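Local coordinates for protein DR2417 (Deinococcus radiodurans, PDB 4XWW) that probably degrades and matures RNA as a metal-dependent 5'-3' exoribonuclease of the RNase J group, with a metallo-beta-lactamase fold, working as a homodimer, at residues A[206-211]-A[410-415]; A[379-384]-A[401-406]. All coordinates share one frame; numbering follows the deposited sequence.

Contact 1. Residues A[206-211]-A[410-415]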
ATOM      1  N   LEU A 206       6.659  29.058 -16.374  1.00 19.30           N
ATOM      2  CA  LEU A 206       6.893  27.647 -16.657  1.00 17.52           C
ATOM      3  C   LEU A 206       5.977  26.759 -15.796  1.00 21.81           C
ATOM      4  O   LEU A 206       5.853  26.960 -14.574  1.00 21.77           O
ATOM      5  CB  LEU A 206       8.354  27.281 -16.399  1.00 19.57           C
ATOM      6  CG  LEU A 206       8.665  25.775 -16.426  1.00 18.57           C
ATOM      7  CD1 LEU A 206       8.573  25.235 -17.872  1.00 19.86           C
ATOM      8  CD2 LEU A 206      10.049  25.504 -15.842  1.00 20.14           C
ATOM      9  N   ILE A 207       5.318  25.805 -16.446  1.00 18.46           N
ATOM     10  CA  ILE A 207       4.569  24.756 -15.749  1.00 18.77           C
ATOM     11  C   ILE A 207       5.255  23.426 -16.050  1.00 15.78           C
ATOM     12  O   ILE A 207       5.356  23.019 -17.217  1.00 18.88           O
ATOM     13  CB  ILE A 207       3.077  24.743 -16.200  1.00 21.33           C
ATOM     14  CG1 ILE A 207       2.432  26.127 -16.033  1.00 17.48           C
ATOM     15  CG2 ILE A 207       2.273  23.673 -15.436  1.00 19.91           C
ATOM     16  CD1 ILE A 207       1.018  26.172 -16.583  1.00 23.22           C
ATOM     17  N   SER A 208       5.706  22.707 -15.009  1.00 14.65           N
ATOM     18  CA  SER A 208       6.541  21.534 -15.260  1.00 14.01           C
ATOM     19  C   SER A 208       6.178  20.347 -14.381  1.00 19.14           C
ATOM     20  O   SER A 208       5.714  20.484 -13.243  1.00 18.86           O
ATOM     21  CB  SER A 208       8.020  21.902 -15.091  1.00 16.52           C
ATOM     22  OG  SER A 208       8.884  20.842 -15.469  1.00 17.31           O
ATOM     23  N   ASP A 209       6.417  19.178 -14.959  1.00 18.37           N
ATOM     24  CA  ASP A 209       6.056  17.880 -14.404  1.00 14.87           C
ATOM     25  C   ASP A 209       6.889  17.536 -13.169  1.00 18.46           C
ATOM     26  O   ASP A 209       8.095  17.358 -13.274  1.00 19.17           O
ATOM     27  CB  ASP A 209       6.250  16.848 -15.524  1.00 16.46           C
ATOM     28  CG  ASP A 209       5.942  15.414 -15.107  1.00 20.17           C
ATOM     29  OD1 ASP A 209       5.493  15.152 -13.963  1.00 19.29           O
ATOM     30  OD2 ASP A 209       6.125  14.542 -15.985  1.00 17.01           O
ATOM     31  N   SER A 210       6.252  17.431 -12.004  1.00 16.19           N
ATOM     32  CA  SER A 210       7.001  17.232 -10.760  1.00 17.00           C
ATOM     33  C   SER A 210       7.055  15.788 -10.282  1.00 19.00           C
ATOM     34  O   SER A 210       7.578  15.526  -9.202  1.00 17.21           O
ATOM     35  CB  SER A 210       6.402  18.076  -9.625  1.00 22.08           C
ATOM     36  OG  SER A 210       6.213  19.426 -10.033  1.00 18.72           O
ATOM     37  N   THR A 211       6.511  14.869 -11.070  1.00 18.27           N
ATOM     38  CA  THR A 211       6.337  13.480 -10.633  1.00 17.03           C
ATOM     39  C   THR A 211       7.561  12.892  -9.933  1.00 19.22           C
ATOM     40  O   THR A 211       7.463  12.317  -8.828  1.00 16.00           O
ATOM     41  CB  THR A 211       5.996  12.581 -11.836  1.00 15.65           C
ATOM     42  OG1 THR A 211       4.807  13.071 -12.459  1.00 16.61           O
ATOM     43  CG2 THR A 211       5.757  11.156 -11.372  1.00 18.12           C
ATOM     44  N   ILE A 410       6.844  20.719  -3.971  1.00 21.71           N
ATOM     45  CA  ILE A 410       7.699  21.534  -3.112  1.00 18.33           C
ATOM     46  C   ILE A 410       9.161  21.179  -3.368  1.00 19.73           C
ATOM     47  O   ILE A 410      10.036  22.052  -3.410  1.00 20.30           O
ATOM     48  CB  ILE A 410       7.305  21.358  -1.632  1.00 22.93           C
ATOM     49  CG1 ILE A 410       5.952  22.035  -1.398  1.00 25.21           C
ATOM     50  CG2 ILE A 410       8.370  21.935  -0.717  1.00 18.86           C
ATOM     51  CD1 ILE A 410       5.354  21.785  -0.025  1.00 22.04           C
ATOM     52  N   ASN A 411       9.426  19.902  -3.609  1.00 20.79           N
ATOM     53  CA  ASN A 411      10.780  19.507  -3.956  1.00 22.75           C
ATOM     54  C   ASN A 411      11.221  20.009  -5.325  1.00 20.43           C
ATOM     55  O   ASN A 411      12.392  20.296  -5.521  1.00 20.53           O
ATOM     56  CB  ASN A 411      10.935  17.996  -3.852  1.00 22.21           C
ATOM     57  CG  ASN A 411      11.252  17.584  -2.453  1.00 28.83           C
ATOM     58  OD1 ASN A 411      12.364  17.811  -1.983  1.00 32.53           O
ATOM     59  ND2 ASN A 411      10.265  17.046  -1.747  1.00 19.79           N
ATOM     60  N   HIS A 412      10.279  20.153  -6.258  1.00 18.77           N
ATOM     61  CA  HIS A 412      10.581  20.728  -7.568  1.00 19.37           C
ATOM     62  C   HIS A 412      10.948  22.209  -7.389  1.00 21.99           C
ATOM     63  O   HIS A 412      11.880  22.724  -8.011  1.00 19.24           O
ATOM     64  CB  HIS A 412       9.369  20.563  -8.494  1.00 17.16           C
ATOM     65  CG  HIS A 412       9.683  20.635  -9.961  1.00 16.28           C
ATOM     66  ND1 HIS A 412       8.736  20.348 -10.925  1.00 20.80           N
ATOM     67  CD2 HIS A 412      10.808  20.987 -10.630  1.00 18.39           C
ATOM     68  CE1 HIS A 412       9.269  20.508 -12.126  1.00 17.99           C
ATOM     69  NE2 HIS A 412      10.521  20.899 -11.979  1.00 18.48           N
ATOM     70  N   ALA A 413      10.211  22.886  -6.508  1.00 22.88           N
ATOM     71  CA  ALA A 413      10.468  24.292  -6.216  1.00 22.50           C
ATOM     72  C   ALA A 413      11.861  24.463  -5.607  1.00 22.41           C
ATOM     73  O   ALA A 413      12.599  25.380  -5.956  1.00 22.26           O
ATOM     74  CB  ALA A 413       9.384  24.843  -5.275  1.00 19.68           C
ATOM     75  N   LYS A 414      12.218  23.570  -4.689  1.00 22.70           N
ATOM     76  CA  LYS A 414      13.531  23.626  -4.044  1.00 23.63           C
ATOM     77  C   LYS A 414      14.667  23.376  -5.029  1.00 18.88           C
ATOM     78  O   LYS A 414      15.707  24.039  -4.964  1.00 21.09           O
ATOM     79  CB  LYS A 414      13.610  22.600  -2.912  1.00 22.64           C
ATOM     80  CG  LYS A 414      12.756  22.954  -1.693  1.00 32.10           C
ATOM     81  CD  LYS A 414      12.966  21.939  -0.569  1.00 38.31           C
ATOM     82  CE  LYS A 414      11.946  22.120   0.547  1.00 35.06           C
ATOM     83  NZ  LYS A 414      12.014  23.476   1.152  1.00 43.02           N
ATOM     84  N   LEU A 415      14.457  22.431  -5.941  1.00 16.36           N
ATOM     85  CA  LEU A 415      15.424  22.180  -7.010  1.00 18.86           C
ATOM     86  C   LEU A 415      15.681  23.466  -7.813  1.00 19.82           C
ATOM     87  O   LEU A 415      16.819  23.812  -8.129  1.00 23.13           O
ATOM     88  CB  LEU A 415      14.922  21.074  -7.942  1.00 18.07           C
ATOM     89  CG  LEU A 415      15.825  20.750  -9.130  1.00 21.03           C
ATOM     90  CD1 LEU A 415      17.171  20.216  -8.661  1.00 27.12           C
ATOM     91  CD2 LEU A 415      15.140  19.731 -10.045  1.00 18.07           C
TER
HETATM   92  O   HOH W   1      11.305  21.594 -14.621  1.00 18.61           O
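In the metallo-beta-lactamase fold of RNase J, strand 205-209 runs into a loop at the active site, and helix 406-417 packs against this strand end through one buried imidazole, that of His412. The ring lies with its edge to the strand. His412 ND1 donates to Ser210 OG over 2.8 Å, and the hydroxyl sits only 3° out of the ring plane. Ser208 OG also lies at the ring edge, 3.4 Å from His412 CE1. The two ring nitrogens thus serve different parts of the chain: ND1 holds the loop just after the strand, whereas NE2 reaches the strand through a water, which lies 2.8 Å from His412 NE2 and 2.7 Å from Ser208 OG. With both in-plane directions taken, rotation of the imidazole is restrained. CG stands anti to the backbone N of His412 (chi1 -159°), which swings the ring off the helix toward the serines. Phe399 adds an edge-to-face ring contact, and Ser210 OG also bonds Trp402 O, tying the loop to the neighbouring strand 398-402. Asp209, the predicted proton donor, leaves the backbone away from the helix, and its OD2 has His381 as partner. Asp209 OD1 closes an Asx turn, accepting from Thr211 N at 3.1 Å and, through its syn lone pair, from Thr211 OG1 at 2.7 Å.

Contact 2. Residues A[379-384]-A[401-406]. With ZN (zinc ion), chain F; nucleotides of chain C.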
ATOM      1  N   SER A 379      11.011   4.893 -15.880  1.00 19.06           N
ATOM      2  CA  SER A 379       9.900   5.823 -15.683  1.00 14.82           C
ATOM      3  C   SER A 379       9.623   6.670 -16.931  1.00 14.51           C
ATOM      4  O   SER A 379      10.535   6.982 -17.699  1.00 15.09           O
ATOM      5  CB  SER A 379      10.208   6.746 -14.489  1.00 17.86           C
ATOM      6  OG  SER A 379       9.211   7.751 -14.326  1.00 16.71           O
ATOM      7  N   GLY A 380       8.364   7.033 -17.116  1.00 13.85           N
ATOM      8  CA  GLY A 380       8.009   7.994 -18.144  1.00 16.15           C
ATOM      9  C   GLY A 380       8.322   9.431 -17.742  1.00 14.69           C
ATOM     10  O   GLY A 380       8.102  10.344 -18.542  1.00 17.28           O
ATOM     11  N   HIS A 381       8.773   9.661 -16.506  1.00 16.72           N
ATOM     12  CA  HIS A 381       8.912  11.052 -16.054  1.00 20.47           C
ATOM     13  C   HIS A 381      10.354  11.434 -15.681  1.00 19.24           C
ATOM     14  O   HIS A 381      11.118  10.632 -15.148  1.00 18.04           O
ATOM     15  CB  HIS A 381       7.976  11.342 -14.873  1.00 15.22           C
ATOM     16  CG  HIS A 381       6.528  11.073 -15.144  1.00 14.48           C
ATOM     17  ND1 HIS A 381       5.661  12.059 -15.567  1.00 15.57           N
ATOM     18  CD2 HIS A 381       5.795   9.934 -15.058  1.00 15.11           C
ATOM     19  CE1 HIS A 381       4.453  11.544 -15.714  1.00 16.66           C
ATOM     20  NE2 HIS A 381       4.508  10.258 -15.412  1.00 18.85           N
ATOM     21  N   ALA A 382      10.677  12.696 -15.948  1.00 14.37           N
ATOM     22  CA  ALA A 382      11.964  13.322 -15.643  1.00 16.63           C
ATOM     23  C   ALA A 382      12.366  13.292 -14.188  1.00 18.77           C
ATOM     24  O   ALA A 382      11.593  13.692 -13.326  1.00 18.28           O
ATOM     25  CB  ALA A 382      11.924  14.771 -16.096  1.00 18.36           C
ATOM     26  N   SER A 383      13.609  12.891 -13.935  1.00 16.71           N
ATOM     27  CA  SER A 383      14.195  13.032 -12.615  1.00 18.07           C
ATOM     28  C   SER A 383      14.840  14.418 -12.523  1.00 18.12           C
ATOM     29  O   SER A 383      14.730  15.220 -13.457  1.00 18.12           O
ATOM     30  CB  SER A 383      15.204  11.913 -12.373  1.00 16.48           C
ATOM     31  OG  SER A 383      14.536  10.664 -12.423  1.00 19.60           O
ATOM     32  N   GLN A 384      15.509  14.692 -11.405  1.00 19.90           N
ATOM     33  CA  GLN A 384      15.999  16.048 -11.114  1.00 17.56           C
ATOM     34  C   GLN A 384      16.908  16.646 -12.195  1.00 18.77           C
ATOM     35  O   GLN A 384      16.780  17.835 -12.521  1.00 19.91           O
ATOM     36  CB  GLN A 384      16.741  16.065  -9.756  1.00 19.34           C
ATOM     37  CG  GLN A 384      15.806  15.892  -8.567  1.00 19.25           C
ATOM     38  CD  GLN A 384      16.543  15.760  -7.231  1.00 25.57           C
ATOM     39  OE1 GLN A 384      17.770  15.761  -7.182  1.00 21.30           O
ATOM     40  NE2 GLN A 384      15.781  15.634  -6.150  1.00 29.63           N
ATOM     41  N   PRO A 401       5.204  24.446 -10.283  1.00 18.05           N
ATOM     42  CA  PRO A 401       5.426  22.995 -10.308  1.00 16.46           C
ATOM     43  C   PRO A 401       4.083  22.268 -10.249  1.00 18.74           C
ATOM     44  O   PRO A 401       3.214  22.610  -9.435  1.00 21.22           O
ATOM     45  CB  PRO A 401       6.283  22.747  -9.062  1.00 22.93           C
ATOM     46  CG  PRO A 401       6.078  23.979  -8.201  1.00 21.22           C
ATOM     47  CD  PRO A 401       5.886  25.104  -9.160  1.00 18.16           C
ATOM     48  N   TRP A 402       3.934  21.254 -11.096  1.00 20.73           N
ATOM     49  CA  TRP A 402       2.633  20.696 -11.440  1.00 20.38           C
ATOM     50  C   TRP A 402       2.727  19.160 -11.503  1.00 15.66           C
ATOM     51  O   TRP A 402       3.831  18.622 -11.411  1.00 18.41           O
ATOM     52  CB  TRP A 402       2.171  21.351 -12.774  1.00 20.15           C
ATOM     53  CG  TRP A 402       1.175  20.579 -13.569  1.00 21.40           C
ATOM     54  CD1 TRP A 402      -0.187  20.607 -13.431  1.00 22.31           C
ATOM     55  CD2 TRP A 402       1.453  19.686 -14.646  1.00 17.46           C
ATOM     56  NE1 TRP A 402      -0.767  19.755 -14.332  1.00 23.46           N
ATOM     57  CE2 TRP A 402       0.219  19.175 -15.092  1.00 20.71           C
ATOM     58  CE3 TRP A 402       2.631  19.266 -15.282  1.00 19.59           C
ATOM     59  CZ2 TRP A 402       0.118  18.266 -16.151  1.00 20.03           C
ATOM     60  CZ3 TRP A 402       2.536  18.333 -16.328  1.00 14.48           C
ATOM     61  CH2 TRP A 402       1.283  17.848 -16.742  1.00 18.24           C
ATOM     62  N   HIS A 403       1.597  18.459 -11.633  1.00 18.56           N
ATOM     63  CA  HIS A 403       1.592  16.994 -11.779  1.00 15.76           C
ATOM     64  C   HIS A 403       2.383  16.329 -10.637  1.00 21.79           C
ATOM     65  O   HIS A 403       3.334  15.561 -10.853  1.00 19.38           O
ATOM     66  CB  HIS A 403       2.164  16.582 -13.161  1.00 16.89           C
ATOM     67  CG  HIS A 403       1.754  15.212 -13.626  1.00 16.64           C
ATOM     68  ND1 HIS A 403       2.323  14.062 -13.115  1.00 19.23           N
ATOM     69  CD2 HIS A 403       0.895  14.802 -14.590  1.00 18.45           C
ATOM     70  CE1 HIS A 403       1.813  13.007 -13.725  1.00 19.21           C
ATOM     71  NE2 HIS A 403       0.936  13.422 -14.616  1.00 22.21           N
ATOM     72  N   GLY A 404       1.988  16.656  -9.411  1.00 19.06           N
ATOM     73  CA  GLY A 404       2.636  16.094  -8.245  1.00 19.77           C
ATOM     74  C   GLY A 404       1.831  16.398  -7.010  1.00 16.78           C
ATOM     75  O   GLY A 404       1.084  17.367  -6.977  1.00 19.04           O
ATOM     76  N   GLU A 405       1.999  15.559  -5.992  1.00 17.86           N
ATOM     77  CA  GLU A 405       1.460  15.843  -4.666  1.00 18.18           C
ATOM     78  C   GLU A 405       2.302  16.967  -4.069  1.00 16.34           C
ATOM     79  O   GLU A 405       3.360  17.263  -4.592  1.00 16.37           O
ATOM     80  CB  GLU A 405       1.502  14.584  -3.811  1.00 17.66           C
ATOM     81  CG  GLU A 405       0.588  13.494  -4.361  1.00 21.40           C
ATOM     82  CD  GLU A 405       0.805  12.138  -3.711  1.00 22.81           C
ATOM     83  OE1 GLU A 405       1.810  11.963  -2.993  1.00 23.06           O
ATOM     84  OE2 GLU A 405      -0.050  11.255  -3.927  1.00 28.45           O
ATOM     85  N   PRO A 406       1.859  17.579  -2.961  1.00 23.81           N
ATOM     86  CA  PRO A 406       2.674  18.678  -2.425  1.00 21.02           C
ATOM     87  C   PRO A 406       4.147  18.298  -2.197  1.00 20.84           C
ATOM     88  O   PRO A 406       5.020  19.134  -2.482  1.00 21.30           O
ATOM     89  CB  PRO A 406       1.951  19.020  -1.120  1.00 20.23           C
ATOM     90  CG  PRO A 406       0.475  18.729  -1.469  1.00 21.98           C
ATOM     91  CD  PRO A 406       0.602  17.413  -2.207  1.00 22.21           C
TER
HETATM   92 ZN    ZN F 602       0.034  12.347 -16.272  1.00 30.61          ZN
ATOM     93  P     U C   2       6.490   5.600 -14.030  1.00 27.37           P
ATOM     94  OP1   U C   2       6.135   5.558 -15.466  1.00 28.63           O
ATOM     95  OP2   U C   2       7.469   6.598 -13.544  1.00 31.19           O
ATOM     96  O5'   U C   2       5.175   5.801 -13.153  1.00 33.40           O
ATOM     97  C5'   U C   2       3.988   5.028 -13.390  1.00 30.51           C
ATOM     98  C4'   U C   2       2.757   5.873 -13.161  1.00 24.77           C
ATOM     99  O4'   U C   2       2.566   6.097 -11.735  1.00 29.14           O
ATOM    100  C3'   U C   2       2.771   7.257 -13.806  1.00 25.18           C
ATOM    101  O3'   U C   2       1.480   7.528 -14.330  1.00 30.94           O
ATOM    102  C2'   U C   2       3.020   8.187 -12.623  1.00 27.91           C
ATOM    103  O2'   U C   2       2.513   9.489 -12.828  1.00 25.61           O
ATOM    104  C1'   U C   2       2.262   7.456 -11.520  1.00 32.00           C
ATOM    105  N1    U C   2       2.671   7.822 -10.158  1.00 34.84           N
ATOM    106  C2    U C   2       1.677   7.992  -9.215  1.00 44.10           C
ATOM    107  O2    U C   2       0.494   7.845  -9.465  1.00 49.94           O
ATOM    108  N3    U C   2       2.124   8.341  -7.965  1.00 47.55           N
ATOM    109  C4    U C   2       3.429   8.535  -7.568  1.00 48.46           C
ATOM    110  O4    U C   2       3.667   8.846  -6.400  1.00 56.93           O
ATOM    111  C5    U C   2       4.398   8.345  -8.603  1.00 34.78           C
ATOM    112  C6    U C   2       3.996   8.003  -9.833  1.00 36.22           C
ATOM    113  P     U C   3       1.336   8.256 -15.740  1.00 29.94           P
ATOM    114  OP1   U C   3       2.693   8.459 -16.293  1.00 27.55           O
ATOM    115  OP2   U C   3       0.430   9.415 -15.568  1.00 34.04           O
ATOM    116  O5'   U C   3       0.616   7.155 -16.634  1.00 29.98           O
ATOM    117  C5'   U C   3       1.177   5.838 -16.757  1.00 32.79           C
ATOM    118  C4'   U C   3       0.081   4.808 -16.665  1.00 47.85           C
ATOM    119  O4'   U C   3      -0.169   4.491 -15.268  1.00 58.92           O
ATOM    120  C3'   U C   3      -1.259   5.240 -17.255  1.00 49.04           C
ATOM    121  O3'   U C   3      -1.818   4.176 -18.007  1.00 40.49           O
ATOM    122  C2'   U C   3      -2.107   5.544 -16.024  1.00 53.66           C
ATOM    123  O2'   U C   3      -3.492   5.353 -16.227  1.00 50.29           O
ATOM    124  C1'   U C   3      -1.556   4.533 -15.023  1.00 58.16           C
ATOM    125  N1    U C   3      -1.774   4.926 -13.626  1.00 49.66           N
ATOM    126  C2    U C   3      -2.331   3.993 -12.775  1.00 49.36           C
ATOM    127  O2    U C   3      -2.629   2.866 -13.131  1.00 48.16           O
ATOM    128  N3    U C   3      -2.521   4.428 -11.488  1.00 42.51           N
ATOM    129  C4    U C   3      -2.221   5.672 -10.975  1.00 48.93           C
ATOM    130  O4    U C   3      -2.453   5.910  -9.788  1.00 48.32           O
ATOM    131  C5    U C   3      -1.653   6.582 -11.919  1.00 47.76           C
ATOM    132  C6    U C   3      -1.459   6.189 -13.184  1.00 45.59           C
TER
HETATM  133  O   HOH W   2       1.434  11.306 -17.297  1.00 16.45           O
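The imidazoles of His381 and His403 meet obliquely, planes at 37° and centroids 5.2 Å apart, with RNA phosphate at the edge of each, in the catalytic centre of this metallo-beta-lactamase nuclease. At the edge of the His381 ring lies the phosphate of U3 of chain C. The His403 ring has O2' of U2 and OP2 of U3 at its edge, together with CZ2 of Trp402; His403 CB sits over one face of the Trp402 ring, 3.4 Å above the plane and offset toward the rim. Between the two histidines the closest approach is carbon to carbon, His381 CE1 to His403 CE1 at 3.6 Å.

His381 binds the phosphate of U3 directly, whereas His403 acts through the zinc ion. His381, predicted to be the proton acceptor, gives its NE2 hydrogen to OP1 of U3 over 2.7 Å, while its ND1 faces Asp209. His403 coordinates zinc through NE2 at 2.2 Å, in a site completed by Asp88, His89 and a water. That water lies 2.0 Å from the zinc ion and donates to OP2 of U3, so the zinc-bound water and His381 NE2 contact the two non-bridging oxygens of the U3 phosphate. In His403, CG lies anti to the backbone N (chi1 -158°), carrying the imidazole off the end of strand 398-402 to the metal. The loop 379-384 also receives the preceding phosphate; there Gly380 N points almost straight at OP1 of U2, 3.1 Å away with an N-H...O angle of 172°.

How the contacts relate
Both contacts are buried, and both draw on the sheet in which strands 205-209 and 398-402 are neighbours. Strand 398-402 is followed in the chain by helix 406-417, and contact 2 is nested within the chain loop closed by contact 1. Their centres lie 7 Å apart. Contact 1 joins helix to strand end by hydroxyl, imidazole and water links, whereas contact 2 spends its histidines on zinc and RNA phosphate. They meet where Asp209 OD2 lies 2.6 Å from His381 ND1, a hydrogen bond that makes Asp209 a second-shell partner of the phosphate. Ser210 N, 2.8 Å from Trp402 O, probably bonds alongside. Peripheral residues of both contacts touch the second subunit.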